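Local coordinates for hypothetical methylmalonyl-CoA decarboxylase alpha subunit (Sulfolobus tokodaii, PDB 1X0U), which is of unknown function but belongs to the carboxyl transferase domain family, each chain of its six-chain assembly having two crotonase-like halves, each built round a mixed sheet, at residues R91-Y96 / R248-L253; Q313-G318 / D347-F352; E260-D265 / F319-G324. All blocks are in the same frame, centred on the assembly; numbering follows the deposited sequence.

Contact 1 (R91-Y96 / R248-L253); sequences RTVFAY and RLLSYL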
loop_
_atom_site.group_PDB
_atom_site.type_symbol
_atom_site.label_atom_id
_atom_site.label_comp_id
_atom_site.label_asym_id
_atom_site.label_seq_id
_atom_site.Cartn_x
_atom_site.Cartn_y
_atom_site.Cartn_z
ATOM N N ARG A 91 20.996 1.665 24.449
ATOM C CA ARG A 91 20.170 1.203 23.340
ATOM C C ARG A 91 19.845 -0.272 23.519
ATOM O O ARG A 91 20.688 -1.053 23.952
ATOM C CB ARG A 91 20.908 1.420 22.016
ATOM C CG ARG A 91 21.322 2.869 21.777
ATOM C CD ARG A 91 22.184 3.004 20.531
ATOM N NE ARG A 91 21.458 2.680 19.308
ATOM C CZ ARG A 91 22.052 2.428 18.146
ATOM N NH1 ARG A 91 23.382 2.456 18.061
ATOM N NH2 ARG A 91 21.323 2.182 17.061
ATOM N N THR A 92 18.625 -0.653 23.170
ATOM C CA THR A 92 18.200 -2.037 23.319
ATOM C C THR A 92 18.727 -3.000 22.256
ATOM O O THR A 92 18.545 -2.787 21.056
ATOM C CB THR A 92 16.666 -2.147 23.326
ATOM O OG1 THR A 92 16.130 -1.310 24.360
ATOM C CG2 THR A 92 16.242 -3.584 23.579
ATOM N N VAL A 93 19.397 -4.056 22.701
ATOM C CA VAL A 93 19.879 -5.062 21.770
ATOM C C VAL A 93 19.658 -6.435 22.391
ATOM O O VAL A 93 19.635 -6.589 23.607
ATOM C CB VAL A 93 21.392 -4.871 21.378
ATOM C CG1 VAL A 93 21.916 -3.535 21.885
ATOM C CG2 VAL A 93 22.225 -6.038 21.858
ATOM N N PHE A 94 19.460 -7.423 21.534
ATOM C CA PHE A 94 19.257 -8.787 21.970
ATOM C C PHE A 94 20.552 -9.556 21.789
ATOM O O PHE A 94 21.420 -9.171 21.004
ATOM C CB PHE A 94 18.141 -9.456 21.158
ATOM C CG PHE A 94 16.766 -9.263 21.741
ATOM C CD1 PHE A 94 16.066 -8.080 21.540
ATOM C CD2 PHE A 94 16.182 -10.267 22.510
ATOM C CE1 PHE A 94 14.801 -7.904 22.095
ATOM C CE2 PHE A 94 14.926 -10.103 23.067
ATOM C CZ PHE A 94 14.233 -8.927 22.863
ATOM N N ALA A 95 20.687 -10.647 22.525
ATOM C CA ALA A 95 21.881 -11.465 22.414
ATOM C C ALA A 95 21.668 -12.843 22.999
ATOM O O ALA A 95 20.746 -13.070 23.781
ATOM C CB ALA A 95 23.050 -10.785 23.140
ATOM N N TYR A 96 22.516 -13.767 22.571
ATOM C CA TYR A 96 22.523 -15.101 23.120
ATOM C C TYR A 96 23.998 -15.387 23.338
ATOM O O TYR A 96 24.856 -14.894 22.599
ATOM C CB TYR A 96 21.882 -16.139 22.197
ATOM C CG TYR A 96 22.585 -16.409 20.894
ATOM C CD1 TYR A 96 22.110 -15.864 19.699
ATOM C CD2 TYR A 96 23.693 -17.255 20.840
ATOM C CE1 TYR A 96 22.716 -16.161 18.493
ATOM C CE2 TYR A 96 24.305 -17.558 19.631
ATOM C CZ TYR A 96 23.808 -17.003 18.460
ATOM O OH TYR A 96 24.423 -17.271 17.259
ATOM N N ARG A 248 31.487 -0.803 19.641
ATOM C CA ARG A 248 31.895 0.245 18.715
ATOM C C ARG A 248 31.177 0.075 17.377
ATOM O O ARG A 248 30.744 1.056 16.762
ATOM C CB ARG A 248 33.409 0.213 18.511
ATOM C CG ARG A 248 33.928 1.439 17.780
ATOM C CD ARG A 248 35.397 1.327 17.413
ATOM N NE ARG A 248 35.785 2.426 16.531
ATOM C CZ ARG A 248 36.904 2.451 15.817
ATOM N NH1 ARG A 248 37.755 1.435 15.879
ATOM N NH2 ARG A 248 37.167 3.490 15.037
ATOM N N LEU A 249 31.048 -1.171 16.932
ATOM C CA LEU A 249 30.367 -1.456 15.680
ATOM C C LEU A 249 28.917 -1.001 15.797
ATOM O O LEU A 249 28.412 -0.282 14.941
ATOM C CB LEU A 249 30.421 -2.956 15.378
ATOM C CG LEU A 249 29.748 -3.397 14.080
ATOM C CD1 LEU A 249 30.348 -2.599 12.911
ATOM C CD2 LEU A 249 29.946 -4.907 13.878
ATOM N N LEU A 250 28.245 -1.412 16.869
ATOM C CA LEU A 250 26.849 -1.028 17.077
ATOM C C LEU A 250 26.663 0.486 17.078
ATOM O O LEU A 250 25.645 0.990 16.583
ATOM C CB LEU A 250 26.326 -1.595 18.398
ATOM C CG LEU A 250 26.003 -3.089 18.458
ATOM C CD1 LEU A 250 25.791 -3.488 19.914
ATOM C CD2 LEU A 250 24.758 -3.396 17.619
ATOM N N SER A 251 27.636 1.209 17.633
ATOM C CA SER A 251 27.549 2.668 17.692
ATOM C C SER A 251 27.415 3.286 16.305
ATOM O O SER A 251 26.909 4.391 16.176
ATOM C CB SER A 251 28.775 3.267 18.402
ATOM O OG SER A 251 29.958 3.147 17.619
ATOM N N TYR A 252 27.854 2.578 15.269
ATOM C CA TYR A 252 27.763 3.109 13.909
ATOM C C TYR A 252 26.469 2.706 13.192
ATOM O O TYR A 252 26.125 3.268 12.141
ATOM C CB TYR A 252 28.946 2.623 13.059
ATOM C CG TYR A 252 30.276 3.289 13.354
ATOM C CD1 TYR A 252 30.509 4.622 13.005
ATOM C CD2 TYR A 252 31.305 2.580 13.968
ATOM C CE1 TYR A 252 31.731 5.228 13.259
ATOM C CE2 TYR A 252 32.532 3.179 14.228
ATOM C CZ TYR A 252 32.738 4.496 13.875
ATOM O OH TYR A 252 33.944 5.077 14.157
ATOM N N LEU A 253 25.748 1.746 13.758
ATOM C CA LEU A 253 24.536 1.251 13.112
ATOM C C LEU A 253 23.212 1.668 13.741
ATOM O O LEU A 253 23.141 1.982 14.931
ATOM C CB LEU A 253 24.601 -0.286 13.045
ATOM C CG LEU A 253 25.984 -0.862 12.705
ATOM C CD1 LEU A 253 25.948 -2.382 12.730
ATOM C CD2 LEU A 253 26.415 -0.368 11.337
#
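R91 reaches from the first residue of strand 91-98 to the C-terminal end of helix 239-252, where its guanidinium meets the carbonyl of L250 in the helix and that of L253 just after it. The polar part of the contact rests on this one side chain. R91 NH2 donates to L253 O over 2.8 Å in a fairly straight bond (157°), in the carbonyl plane and on a lone pair. R91 NH1 comes to L253 O at 3.2 Å, nearly along the C=O axis, so two nitrogens grip one atom, which lies at the edge of the guanidinium and within a few degrees of its plane. A weak bond from R91 NH1 to L250 O, 3.1 Å long, adds a second carbonyl. A bend at chi3 (66°) sets NE off the line of the preceding chain. Arginine suits the place because it is long and carries several N-H groups in one plane, and its positive charge probably gains from carbonyls gathered near the C-terminal end of a helix. NH2 also bonds S255 OG.

The apolar part is lighter. V93, two residues on and on the same side of the strand, sets CG1 4.3 Å from CD1 of L250; both are buried, and branched aliphatic groups suit such a position.

The axes of the short strand and helix segments approach to 11.3 Å, their directions at 117°. Strand 81-88 pairs with strand 91-98 along one edge, and helix 109-125 receives F94. L249 of the helix and L253 just after it pack on F319 of strand 315-322, in the other sheet.

Contact 2 (Q313-G318 / D347-F352); sequences QNIIVG and DKAARF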
loop_
_atom_site.group_PDB
_atom_site.type_symbol
_atom_site.label_atom_id
_atom_site.label_comp_id
_atom_site.label_asym_id
_atom_site.label_seq_id
_atom_site.Cartn_x
_atom_site.Cartn_y
_atom_site.Cartn_z
ATOM N N GLN A 313 43.343 -6.533 0.994
ATOM C CA GLN A 313 43.729 -5.166 1.331
ATOM C C GLN A 313 43.706 -4.388 0.021
ATOM O O GLN A 313 43.954 -3.191 -0.040
ATOM C CB GLN A 313 45.111 -5.173 1.978
ATOM C CG GLN A 313 45.175 -6.126 3.156
ATOM C CD GLN A 313 46.338 -5.852 4.084
ATOM O OE1 GLN A 313 47.508 -6.037 3.719
ATOM N NE2 GLN A 313 46.025 -5.404 5.299
ATOM N N ASN A 314 43.388 -5.152 -1.012
ATOM C CA ASN A 314 43.210 -4.763 -2.397
ATOM C C ASN A 314 42.327 -3.487 -2.400
ATOM O O ASN A 314 42.558 -2.557 -3.173
ATOM C CB ASN A 314 42.540 -5.992 -3.060
ATOM C CG ASN A 314 42.198 -5.792 -4.505
ATOM O OD1 ASN A 314 41.552 -4.816 -4.880
ATOM N ND2 ASN A 314 42.597 -6.737 -5.331
ATOM N N ILE A 315 41.307 -3.457 -1.536
ATOM C CA ILE A 315 40.438 -2.287 -1.401
ATOM C C ILE A 315 40.124 -2.094 0.071
ATOM O O ILE A 315 40.204 -3.035 0.856
ATOM C CB ILE A 315 39.085 -2.397 -2.191
ATOM C CG1 ILE A 315 38.038 -3.166 -1.389
ATOM C CG2 ILE A 315 39.321 -3.071 -3.522
ATOM C CD1 ILE A 315 38.301 -4.636 -1.272
ATOM N N ILE A 316 39.768 -0.874 0.445
ATOM C CA ILE A 316 39.461 -0.570 1.836
ATOM C C ILE A 316 38.007 -0.178 2.025
ATOM O O ILE A 316 37.442 0.582 1.229
ATOM C CB ILE A 316 40.315 0.590 2.346
ATOM C CG1 ILE A 316 41.804 0.273 2.142
ATOM C CG2 ILE A 316 40.007 0.844 3.807
ATOM C CD1 ILE A 316 42.679 1.528 1.989
ATOM N N VAL A 317 37.399 -0.700 3.084
ATOM C CA VAL A 317 36.010 -0.391 3.397
ATOM C C VAL A 317 35.865 -0.298 4.899
ATOM O O VAL A 317 36.498 -1.051 5.640
ATOM C CB VAL A 317 35.019 -1.477 2.859
ATOM C CG1 VAL A 317 35.092 -1.547 1.328
ATOM C CG2 VAL A 317 35.315 -2.850 3.497
ATOM N N GLY A 318 35.035 0.631 5.348
ATOM C CA GLY A 318 34.834 0.783 6.767
ATOM C C GLY A 318 33.878 1.904 7.091
ATOM O O GLY A 318 33.342 2.571 6.189
ATOM N N ASP A 347 34.170 -9.083 -3.685
ATOM C CA ASP A 347 33.260 -9.669 -2.696
ATOM C C ASP A 347 33.183 -8.808 -1.444
ATOM O O ASP A 347 32.110 -8.511 -0.933
ATOM C CB ASP A 347 33.705 -11.083 -2.298
ATOM C CG ASP A 347 33.408 -12.102 -3.365
ATOM O OD1 ASP A 347 32.525 -11.842 -4.198
ATOM O OD2 ASP A 347 34.048 -13.167 -3.364
ATOM N N LYS A 348 34.344 -8.421 -0.948
ATOM C CA LYS A 348 34.429 -7.585 0.234
ATOM C C LYS A 348 33.635 -6.287 0.024
ATOM O O LYS A 348 32.747 -5.950 0.802
ATOM C CB LYS A 348 35.908 -7.304 0.500
ATOM C CG LYS A 348 36.235 -6.174 1.456
ATOM C CD LYS A 348 37.746 -6.186 1.686
ATOM C CE LYS A 348 38.263 -4.959 2.403
ATOM N NZ LYS A 348 39.727 -5.154 2.692
ATOM N N ALA A 349 33.949 -5.567 -1.044
ATOM C CA ALA A 349 33.266 -4.307 -1.337
ATOM C C ALA A 349 31.762 -4.470 -1.564
ATOM O O ALA A 349 30.956 -3.787 -0.934
ATOM C CB ALA A 349 33.908 -3.636 -2.567
ATOM N N ALA A 350 31.391 -5.383 -2.457
ATOM C CA ALA A 350 29.988 -5.603 -2.787
ATOM C C ALA A 350 29.108 -5.886 -1.569
ATOM O O ALA A 350 28.056 -5.270 -1.407
ATOM C CB ALA A 350 29.865 -6.722 -3.801
ATOM N N ARG A 351 29.546 -6.798 -0.707
ATOM C CA ARG A 351 28.781 -7.158 0.491
ATOM C C ARG A 351 28.688 -5.953 1.419
ATOM O O ARG A 351 27.658 -5.714 2.050
ATOM C CB ARG A 351 29.462 -8.328 1.212
ATOM C CG ARG A 351 28.519 -9.429 1.720
ATOM C CD ARG A 351 27.754 -8.991 2.930
ATOM N NE ARG A 351 26.865 -10.021 3.487
ATOM C CZ ARG A 351 27.220 -10.957 4.373
ATOM N NH1 ARG A 351 28.469 -11.047 4.826
ATOM N NH2 ARG A 351 26.292 -11.766 4.870
ATOM N N PHE A 352 29.779 -5.203 1.511
ATOM C CA PHE A 352 29.809 -4.009 2.350
ATOM C C PHE A 352 28.805 -2.947 1.893
ATOM O O PHE A 352 28.043 -2.422 2.704
ATOM C CB PHE A 352 31.207 -3.377 2.358
ATOM C CG PHE A 352 31.296 -2.110 3.182
ATOM C CD1 PHE A 352 31.288 -2.165 4.571
ATOM C CD2 PHE A 352 31.411 -0.865 2.567
ATOM C CE1 PHE A 352 31.401 -1.002 5.343
ATOM C CE2 PHE A 352 31.525 0.310 3.332
ATOM C CZ PHE A 352 31.521 0.238 4.721
HETATM O O HOH W 1 39.252 -2.993 4.568
#
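V317 and A349 bring their CA atoms to 6.7 Å where strand 315-318 runs beside helix 347-352. The short axes approach to 8.7 Å and diverge by only 26°, so strand and helix travel in nearly the same direction, and I315 and V317 direct their side chains at the helix. Helix 343-358 forms the beta-alpha-beta crossover between the parallel neighbours 325-332 and 363-369 and packs on strand 315-322 of the same mixed sheet.

K348 leaves the helix with CG anti to the backbone N (chi1 165°) and stays extended beyond it. I315 meets this chain tip to tip, its CD1 a tight 3.4 Å from K348 CD, while V317 CG2 lies against K348 CE. V317 slides past F352 in the opposite direction and puts CB over one face of the ring, offset toward the rim: a CH-pi contact of 3.8 Å from V317 CB to the ring centroid. A349, being small, lets V317 CG1 rest near its CA. Beta-branched residues suit both strand and apolar surface.

K348 NZ donates to I315 O over 2.8 Å and lies among four more acceptors: the carbonyls of W311, its strongest partner, A312 and H308, and a water that accepts from NZ and, weakly, from V317 N. Its three N-H groups must be shared among the five. So buried an amine probably stays protonated, tying the helix to the turn before the strand.

Contact 3 (E260-D265 / F319-G324); sequences EPPYID and FARIAG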
loop_
_atom_site.group_PDB
_atom_site.type_symbol
_atom_site.label_atom_id
_atom_site.label_comp_id
_atom_site.label_asym_id
_atom_site.label_seq_id
_atom_site.Cartn_x
_atom_site.Cartn_y
_atom_site.Cartn_z
ATOM N N GLU A 260 17.817 5.919 10.944
ATOM C CA GLU A 260 19.046 6.411 10.349
ATOM C C GLU A 260 20.185 6.202 11.333
ATOM O O GLU A 260 19.979 6.256 12.547
ATOM C CB GLU A 260 18.899 7.895 10.002
ATOM C CG GLU A 260 18.655 8.805 11.187
ATOM C CD GLU A 260 17.884 10.059 10.799
ATOM O OE1 GLU A 260 17.768 10.976 11.643
ATOM O OE2 GLU A 260 17.385 10.118 9.649
ATOM N N PRO A 261 21.394 5.924 10.830
ATOM C CA PRO A 261 22.518 5.724 11.748
ATOM C C PRO A 261 22.564 6.892 12.728
ATOM O O PRO A 261 22.356 8.048 12.348
ATOM C CB PRO A 261 23.726 5.658 10.815
ATOM C CG PRO A 261 23.239 6.291 9.523
ATOM C CD PRO A 261 21.831 5.824 9.429
ATOM N N PRO A 262 22.828 6.606 14.008
ATOM C CA PRO A 262 22.879 7.648 15.033
ATOM C C PRO A 262 23.955 8.716 14.878
ATOM O O PRO A 262 25.107 8.423 14.549
ATOM C CB PRO A 262 23.023 6.849 16.329
ATOM C CG PRO A 262 23.843 5.670 15.888
ATOM C CD PRO A 262 23.208 5.294 14.562
ATOM N N TYR A 263 23.546 9.961 15.106
ATOM C CA TYR A 263 24.439 11.108 15.046
ATOM C C TYR A 263 25.188 11.035 16.368
ATOM O O TYR A 263 24.621 10.572 17.359
ATOM C CB TYR A 263 23.622 12.396 14.949
ATOM C CG TYR A 263 24.450 13.642 15.115
ATOM C CD1 TYR A 263 24.684 14.180 16.379
ATOM C CD2 TYR A 263 25.050 14.255 14.012
ATOM C CE1 TYR A 263 25.501 15.294 16.548
ATOM C CE2 TYR A 263 25.873 15.373 14.169
ATOM C CZ TYR A 263 26.095 15.885 15.441
ATOM O OH TYR A 263 26.923 16.973 15.612
ATOM N N ILE A 264 26.439 11.481 16.411
ATOM C CA ILE A 264 27.177 11.354 17.665
ATOM C C ILE A 264 28.179 12.452 18.033
ATOM O O ILE A 264 28.171 13.553 17.467
ATOM C CB ILE A 264 27.915 9.992 17.686
ATOM C CG1 ILE A 264 27.875 9.382 19.086
ATOM C CG2 ILE A 264 29.350 10.172 17.224
ATOM C CD1 ILE A 264 28.521 8.018 19.168
ATOM N N ASP A 265 29.029 12.105 19.003
ATOM C CA ASP A 265 30.105 12.940 19.550
ATOM C C ASP A 265 30.596 14.047 18.618
ATOM O O ASP A 265 31.137 13.781 17.543
ATOM C CB ASP A 265 31.302 12.047 19.925
ATOM C CG ASP A 265 31.861 12.348 21.314
ATOM O OD1 ASP A 265 33.063 12.074 21.537
ATOM O OD2 ASP A 265 31.099 12.834 22.186
ATOM N N PHE A 319 33.675 2.105 8.389
ATOM C CA PHE A 319 32.779 3.129 8.893
ATOM C C PHE A 319 33.553 4.293 9.493
ATOM O O PHE A 319 34.693 4.148 9.942
ATOM C CB PHE A 319 31.856 2.547 9.974
ATOM C CG PHE A 319 30.974 1.419 9.491
ATOM C CD1 PHE A 319 31.136 0.129 9.993
ATOM C CD2 PHE A 319 29.974 1.651 8.551
ATOM C CE1 PHE A 319 30.311 -0.916 9.561
ATOM C CE2 PHE A 319 29.149 0.614 8.117
ATOM C CZ PHE A 319 29.319 -0.675 8.626
ATOM N N ALA A 320 32.904 5.449 9.508
ATOM C CA ALA A 320 33.495 6.654 10.057
ATOM C C ALA A 320 32.383 7.666 10.162
ATOM O O ALA A 320 31.257 7.412 9.745
ATOM C CB ALA A 320 34.586 7.184 9.126
ATOM N N ARG A 321 32.694 8.818 10.725
ATOM C CA ARG A 321 31.705 9.863 10.813
ATOM C C ARG A 321 32.248 11.079 10.105
ATOM O O ARG A 321 33.452 11.332 10.128
ATOM C CB ARG A 321 31.398 10.204 12.272
ATOM C CG ARG A 321 30.459 9.216 12.928
ATOM C CD ARG A 321 30.419 9.387 14.426
ATOM N NE ARG A 321 29.708 8.277 15.049
ATOM C CZ ARG A 321 28.406 8.062 14.918
ATOM N NH1 ARG A 321 27.678 8.895 14.190
ATOM N NH2 ARG A 321 27.837 7.005 15.494
ATOM N N ILE A 322 31.354 11.812 9.453
ATOM C CA ILE A 322 31.724 13.042 8.775
ATOM C C ILE A 322 30.787 14.110 9.297
ATOM O O ILE A 322 29.603 14.146 8.943
ATOM C CB ILE A 322 31.601 12.918 7.254
ATOM C CG1 ILE A 322 32.746 12.041 6.730
ATOM C CG2 ILE A 322 31.644 14.306 6.623
ATOM C CD1 ILE A 322 32.791 11.896 5.234
ATOM N N ALA A 323 31.319 14.967 10.162
ATOM C CA ALA A 323 30.528 16.025 10.783
ATOM C C ALA A 323 29.448 15.369 11.636
ATOM O O ALA A 323 28.291 15.781 11.619
ATOM C CB ALA A 323 29.891 16.921 9.717
ATOM N N GLY A 324 29.831 14.320 12.356
ATOM C CA GLY A 324 28.888 13.636 13.223
ATOM C C GLY A 324 28.032 12.531 12.627
ATOM O O GLY A 324 27.509 11.705 13.373
#
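I264 crosses R321 at about a right angle, laying its CB over the centre of the guanidinium, 3.4 Å above the plane. The flat arginine group thus has an aliphatic branch on one face and its polar partner at the rim. That partner is P262 O, which lies near the guanidinium plane and takes a bond of 2.6 Å from R321 NH1 in its own carbonyl plane, with a weak second bond from NH2. R321 runs extended from CG to NE and turns at chi4 (-68°), which places CZ. Arginine suits this place since its stem can bridge from strand to loop while its edge offers several N-H groups.

G324 O is shared. I264 N donates to G324 O over 3.2 Å and R321 NH1 to G324 O over 2.9 Å, the latter from above the carbonyl plane, so one oxygen joins the loop backbone, the arginine and the turn. Y263 points its CG anti to the backbone N (chi1 170°), and its ring lies obliquely by the turn, CD2 being 3.6 Å from G324 O and CE2 3.5 Å from A323 O. Glycine fits at 324 because its backbone angles, with phi at 87°, are awkward for any CB, and the space a CB would occupy is taken by the tyrosine ring.

D300 accepts hydrogen bonds from A323 N and G324 N, holding the turn. With both phi values positive, A323 and G324 form the two-residue type I' turn of a tight beta-hairpin, joining strands 315-322 and 325-332 in the second mixed sheet of this crotonase-like chain.

In the fold
From the N terminus, contact 1 comes first: between strand 91-98 and the end of helix 239-252 it closes a long loop that contains strands 129-133, 166-170, 187-191 and 234-236 of the first mixed sheet. The chain then leaves that helix, and segment 260-265 lies against the hairpin tip at 319-324 in contact 3. Before that loop ends, segment 313-318 opens contact 2, completed only at 347-352, so contacts 2 and 3 cross along the chain and share strand 315-322; they also touch, through the rings of F352 and F319. Contact 1 belongs to the first half and contact 2 to the second; contact 3 holds the linker after helix 239-252 against the second sheet, and its touch with contact 1 brings the halves together.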